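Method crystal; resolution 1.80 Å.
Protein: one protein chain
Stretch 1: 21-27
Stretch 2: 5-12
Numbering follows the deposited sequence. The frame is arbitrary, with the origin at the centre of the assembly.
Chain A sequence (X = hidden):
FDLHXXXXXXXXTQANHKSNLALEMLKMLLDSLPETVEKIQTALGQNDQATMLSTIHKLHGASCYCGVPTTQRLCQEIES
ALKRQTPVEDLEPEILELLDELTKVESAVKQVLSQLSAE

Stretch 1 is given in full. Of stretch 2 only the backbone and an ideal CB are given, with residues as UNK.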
ATOM      1  N   LEU A  21      -8.223   4.772   9.707  1.00 51.10           N
ATOM      2  CA  LEU A  21      -7.490   5.046   8.476  1.00 51.16           C
ATOM      3  C   LEU A  21      -5.990   5.045   8.736  1.00 48.84           C
ATOM      4  O   LEU A  21      -5.244   4.395   8.014  1.00 47.86           O
ATOM      5  CB  LEU A  21      -7.893   6.398   7.886  1.00 54.27           C
ATOM      6  CG  LEU A  21      -8.978   6.449   6.816  1.00 57.90           C
ATOM      7  CD1 LEU A  21      -9.663   7.789   6.898  1.00 61.99           C
ATOM      8  CD2 LEU A  21      -8.399   6.229   5.426  1.00 59.36           C
ATOM      9  N   ALA A  22      -5.570   5.769   9.773  1.00 47.91           N
ATOM     10  CA  ALA A  22      -4.153   5.915  10.121  1.00 47.08           C
ATOM     11  C   ALA A  22      -3.451   4.568  10.258  1.00 45.20           C
ATOM     12  O   ALA A  22      -2.436   4.333   9.606  1.00 44.90           O
ATOM     13  CB  ALA A  22      -3.998   6.726  11.382  1.00 48.56           C
ATOM     14  N   LEU A  23      -4.001   3.668  11.076  1.00 43.88           N
ATOM     15  CA  LEU A  23      -3.389   2.358  11.240  1.00 42.78           C
ATOM     16  C   LEU A  23      -3.438   1.562   9.936  1.00 41.99           C
ATOM     17  O   LEU A  23      -2.531   0.781   9.658  1.00 41.84           O
ATOM     18  CB  LEU A  23      -4.047   1.564  12.365  1.00 43.68           C
ATOM     19  CG  LEU A  23      -3.736   1.949  13.815  1.00 44.96           C
ATOM     20  CD1 LEU A  23      -4.865   1.424  14.713  1.00 47.79           C
ATOM     21  CD2 LEU A  23      -2.399   1.410  14.260  1.00 47.74           C
ATOM     22  N   GLU A  24      -4.489   1.765   9.139  1.00 49.26           N
ATOM     23  CA  GLU A  24      -4.591   1.065   7.855  1.00 46.45           C
ATOM     24  C   GLU A  24      -3.524   1.557   6.885  1.00 45.04           C
ATOM     25  O   GLU A  24      -2.908   0.753   6.185  1.00 41.90           O
ATOM     26  CB  GLU A  24      -5.996   1.168   7.248  1.00 50.51           C
ATOM     27  CG  GLU A  24      -6.158   0.517   5.867  1.00 48.31           C
ATOM     28  CD  GLU A  24      -5.710  -0.953   5.785  1.00 43.69           C
ATOM     29  OE1 GLU A  24      -5.865  -1.718   6.762  1.00 45.78           O
ATOM     30  OE2 GLU A  24      -5.217  -1.357   4.719  1.00 41.17           O
HETATM   31  N   MSE A  25      -3.303   2.870   6.863  1.00 48.80           N
HETATM   32  CA  MSE A  25      -2.231   3.469   6.061  1.00 51.63           C
HETATM   33  C   MSE A  25      -0.877   2.916   6.471  1.00 47.21           C
HETATM   34  O   MSE A  25      -0.039   2.630   5.624  1.00 47.13           O
HETATM   35  CB  MSE A  25      -2.209   4.994   6.204  1.00 59.11           C
HETATM   36  CG  MSE A  25      -3.545   5.647   6.010  1.00 68.86           C
HETATM   37 SE   MSE A  25      -3.463   7.053   4.699  1.00 91.73          SE
HETATM   38  CE  MSE A  25      -2.799   5.954   3.238  1.00 85.19           C
ATOM     39  N   LEU A  26      -0.678   2.752   7.777  1.00 45.22           N
ATOM     40  CA  LEU A  26       0.586   2.231   8.276  1.00 43.81           C
ATOM     41  C   LEU A  26       0.730   0.761   7.874  1.00 40.90           C
ATOM     42  O   LEU A  26       1.832   0.321   7.521  1.00 41.33           O
ATOM     43  CB  LEU A  26       0.704   2.428   9.792  1.00 45.50           C
ATOM     44  CG  LEU A  26       1.002   3.863  10.265  1.00 48.98           C
ATOM     45  CD1 LEU A  26       1.041   3.937  11.782  1.00 52.31           C
ATOM     46  CD2 LEU A  26       2.295   4.433   9.660  1.00 52.50           C
ATOM     47  N   LYS A  27      -0.391   0.037   7.878  1.00 39.29           N
ATOM     48  CA  LYS A  27      -0.411  -1.357   7.394  1.00 38.92           C
ATOM     49  C   LYS A  27       0.010  -1.428   5.916  1.00 38.97           C
ATOM     50  O   LYS A  27       0.842  -2.264   5.550  1.00 40.33           O
ATOM     51  CB  LYS A  27      -1.778  -2.014   7.598  1.00 39.65           C
ATOM     52  CG  LYS A  27      -2.059  -2.524   9.016  1.00 43.36           C
ATOM     53  CD  LYS A  27      -3.492  -2.990   9.176  1.00 46.93           C
ATOM     54  CE  LYS A  27      -3.755  -3.529  10.597  1.00 53.78           C
ATOM     55  NZ  LYS A  27      -5.183  -3.876  10.837  1.00 63.02           N
ATOM     56  N   UNK A   5      11.614   9.388  13.050  1.00 35.79           N
ATOM     57  CA  UNK A   5      11.424   8.196  12.238  1.00 35.76           C
ATOM     58  C   UNK A   5       9.939   7.941  12.032  1.00 34.27           C
ATOM     59  O   UNK A   5       9.482   7.820  10.906  1.00 34.07           O
ATOM     60  CB  UNK A   5      12.093   6.983  12.888  1.00 35.76           C
ATOM     61  N   UNK A   6       9.190   7.861  13.130  1.00 34.30           N
ATOM     62  CA  UNK A   6       7.750   7.656  13.056  1.00 34.68           C
ATOM     63  C   UNK A   6       7.072   8.393  14.206  1.00 35.32           C
ATOM     64  O   UNK A   6       7.460   8.234  15.356  1.00 37.69           O
ATOM     65  CB  UNK A   6       7.408   6.165  13.091  1.00 34.68           C
ATOM     66  N   UNK A   7       6.078   9.202  13.855  1.00 51.63           N
ATOM     67  CA  UNK A   7       5.341  10.027  14.799  1.00 51.13           C
ATOM     68  C   UNK A   7       3.854   9.714  14.695  1.00 50.33           C
ATOM     69  O   UNK A   7       3.148  10.262  13.840  1.00 48.37           O
ATOM     70  CB  UNK A   7       5.602  11.513  14.545  1.00 51.13           C
ATOM     71  N   UNK A   8       3.391   8.823  15.572  1.00 51.54           N
ATOM     72  CA  UNK A   8       1.998   8.359  15.588  1.00 51.80           C
ATOM     73  C   UNK A   8       0.986   9.508  15.610  1.00 50.53           C
ATOM     74  O   UNK A   8      -0.016   9.480  14.894  1.00 49.86           O
ATOM     75  CB  UNK A   8       1.768   7.457  16.803  1.00 51.80           C
ATOM     76  N   UNK A   9       1.268  10.525  16.422  1.00 51.60           N
ATOM     77  CA  UNK A   9       0.383  11.679  16.562  1.00 52.00           C
ATOM     78  C   UNK A   9       0.282  12.494  15.278  1.00 50.45           C
ATOM     79  O   UNK A   9      -0.798  12.988  14.933  1.00 50.27           O
ATOM     80  CB  UNK A   9       0.871  12.575  17.702  1.00 52.00           C
ATOM     81  N   UNK A  10       1.405  12.622  14.577  1.00 49.21           N
ATOM     82  CA  UNK A  10       1.416  13.213  13.244  1.00 48.91           C
ATOM     83  C   UNK A  10       0.639  12.349  12.254  1.00 49.08           C
ATOM     84  O   UNK A  10      -0.090  12.870  11.416  1.00 50.44           O
ATOM     85  CB  UNK A  10       2.855  13.406  12.760  1.00 48.91           C
ATOM     86  N   UNK A  11       0.816  11.035  12.343  1.00 49.53           N
ATOM     87  CA  UNK A  11       0.077  10.103  11.483  1.00 51.14           C
ATOM     88  C   UNK A  11      -1.417  10.256  11.750  1.00 52.32           C
ATOM     89  O   UNK A  11      -2.210  10.311  10.809  1.00 53.73           O
ATOM     90  CB  UNK A  11       0.523   8.659  11.722  1.00 51.14           C
ATOM     91  N   UNK A  12      -1.789  10.368  13.029  1.00 48.80           N
ATOM     92  CA  UNK A  12      -3.178  10.665  13.403  1.00 50.13           C
ATOM     93  C   UNK A  12      -3.664  11.968  12.779  1.00 50.14           C
ATOM     94  O   UNK A  12      -4.727  11.989  12.168  1.00 51.26           O
ATOM     95  CB  UNK A  12      -3.312  10.740  14.925  1.00 50.13           C
TER

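Stretch 1 is a helix whose side facing stretch 2 carries A22, L23 and L26, an apolar surface; in stretch 2 a loop leads into a helix at position 8, and the two helix axes run at 113° to each other.

Position 5 lies out of reach of stretch 1, so the visible atoms hardly restrict it. It is T5, whose OG1 is hydrogen-bonded elsewhere in the structure.

Position 6 has an extended backbone (phi/psi -146/128), and its CA-to-CB bond points toward stretch 1, yet nothing there lies within 5.5 Å of the ideal CB. A long apolar chain, such as leucine, isoleucine or methionine, could cross that gap to the methyls of L26. The residue is L6, with chi1 t and chi2 p; its CD1 comes to 4.1 Å from L26 CD2.

Position 7 immediately precedes the helix and is out of reach of stretch 1. Here the first turn has free backbone NH groups, so serine, threonine, aspartate or asparagine would suit as an N-cap. It is N7, and the OD1 of N7 accepts a hydrogen bond from the backbone N of position 10 at 3.0 Å, nearly straight at 164°.

Position 8 opens the helix with CA-to-CB sideways and no stretch 1 atom within 5.5 Å of the ideal CB. A small side chain would stop short of stretch 1, while a long apolar or aromatic one could reach A22, L23 and L26. The residue is W8: with chi1 t, its six-membered ring reaches all three. CH2 packs 3.6 Å from L23 CG and CZ3 4.2 Å from A22 CB, while L26 CD1 meets the ring edge, 4.1 Å from CE3.

Positions 9 and 10 are out of reach and could accept many helix-compatible residues. An acidic residue at 9 suits the positive N-terminal end of the helix dipole, and D9 is found; 10 is L10.

Position 11 points toward stretch 1, its ideal CB 4.8 Å from L26 CD1 and 4.9 Å from A22 CB. With the surfaces already so near, a compact apolar residue fits readily: alanine, cysteine or perhaps valine. It is C11, whose SG, at chi1 180°, lies 3.8 Å from both A22 CB and L26 CG, joining two residues one helical turn apart.

Position 12 has its CA 5.9 Å from A22 CA, but its CA-to-CB bond points away, so various side chains could fit. In L12 the end of the chain comes nearer, though L12 CD2 stays 4.6 Å from A22 CB.

Stretch 2 (5-12) TLNWDLCL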
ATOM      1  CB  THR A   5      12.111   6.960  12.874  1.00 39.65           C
ATOM      2  OG1 THR A   5      13.530   7.150  12.869  1.00 43.60           O
ATOM      3  CG2 THR A   5      11.791   5.673  12.103  1.00 39.60           C
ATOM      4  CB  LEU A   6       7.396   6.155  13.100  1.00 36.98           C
ATOM      5  CG  LEU A   6       5.927   5.736  13.223  1.00 39.98           C
ATOM      6  CD1 LEU A   6       5.076   6.229  12.070  1.00 40.91           C
ATOM      7  CD2 LEU A   6       5.811   4.219  13.357  1.00 43.74           C
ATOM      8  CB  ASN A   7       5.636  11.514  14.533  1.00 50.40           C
ATOM      9  CG  ASN A   7       4.934  12.448  15.516  1.00 51.71           C
ATOM     10  OD1 ASN A   7       3.922  12.095  16.123  1.00 53.47           O
ATOM     11  ND2 ASN A   7       5.468  13.657  15.658  1.00 51.84           N
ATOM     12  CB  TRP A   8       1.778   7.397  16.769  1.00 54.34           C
ATOM     13  CG  TRP A   8       0.342   7.090  17.097  1.00 55.37           C
ATOM     14  CD1 TRP A   8      -0.325   7.422  18.252  1.00 57.02           C
ATOM     15  CD2 TRP A   8      -0.606   6.385  16.281  1.00 55.10           C
ATOM     16  NE1 TRP A   8      -1.618   6.973  18.198  1.00 56.66           N
ATOM     17  CE2 TRP A   8      -1.820   6.334  17.002  1.00 56.02           C
ATOM     18  CE3 TRP A   8      -0.548   5.794  15.012  1.00 55.18           C
ATOM     19  CZ2 TRP A   8      -2.970   5.714  16.495  1.00 55.68           C
ATOM     20  CZ3 TRP A   8      -1.690   5.178  14.508  1.00 55.14           C
ATOM     21  CH2 TRP A   8      -2.886   5.142  15.253  1.00 55.09           C
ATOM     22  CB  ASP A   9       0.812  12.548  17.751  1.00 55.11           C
ATOM     23  CG  ASP A   9       0.301  12.003  19.075  1.00 58.46           C
ATOM     24  OD1 ASP A   9      -0.840  11.497  19.111  1.00 59.84           O
ATOM     25  OD2 ASP A   9       1.039  12.080  20.080  1.00 63.70           O
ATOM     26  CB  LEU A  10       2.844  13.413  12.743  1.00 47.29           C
ATOM     27  CG  LEU A  10       3.053  13.967  11.329  1.00 46.74           C
ATOM     28  CD1 LEU A  10       2.495  15.384  11.179  1.00 48.82           C
ATOM     29  CD2 LEU A  10       4.533  13.941  10.975  1.00 43.14           C
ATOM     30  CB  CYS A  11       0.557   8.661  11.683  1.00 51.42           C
ATOM     31  SG  CYS A  11      -0.297   7.420  10.668  1.00 55.42           S
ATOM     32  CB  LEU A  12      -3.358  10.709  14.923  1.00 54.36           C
ATOM     33  CG  LEU A  12      -3.843   9.441  15.628  1.00 57.37           C
ATOM     34  CD1 LEU A  12      -3.852   9.661  17.131  1.00 63.31           C
ATOM     35  CD2 LEU A  12      -5.233   9.048  15.148  1.00 56.46           C
TER
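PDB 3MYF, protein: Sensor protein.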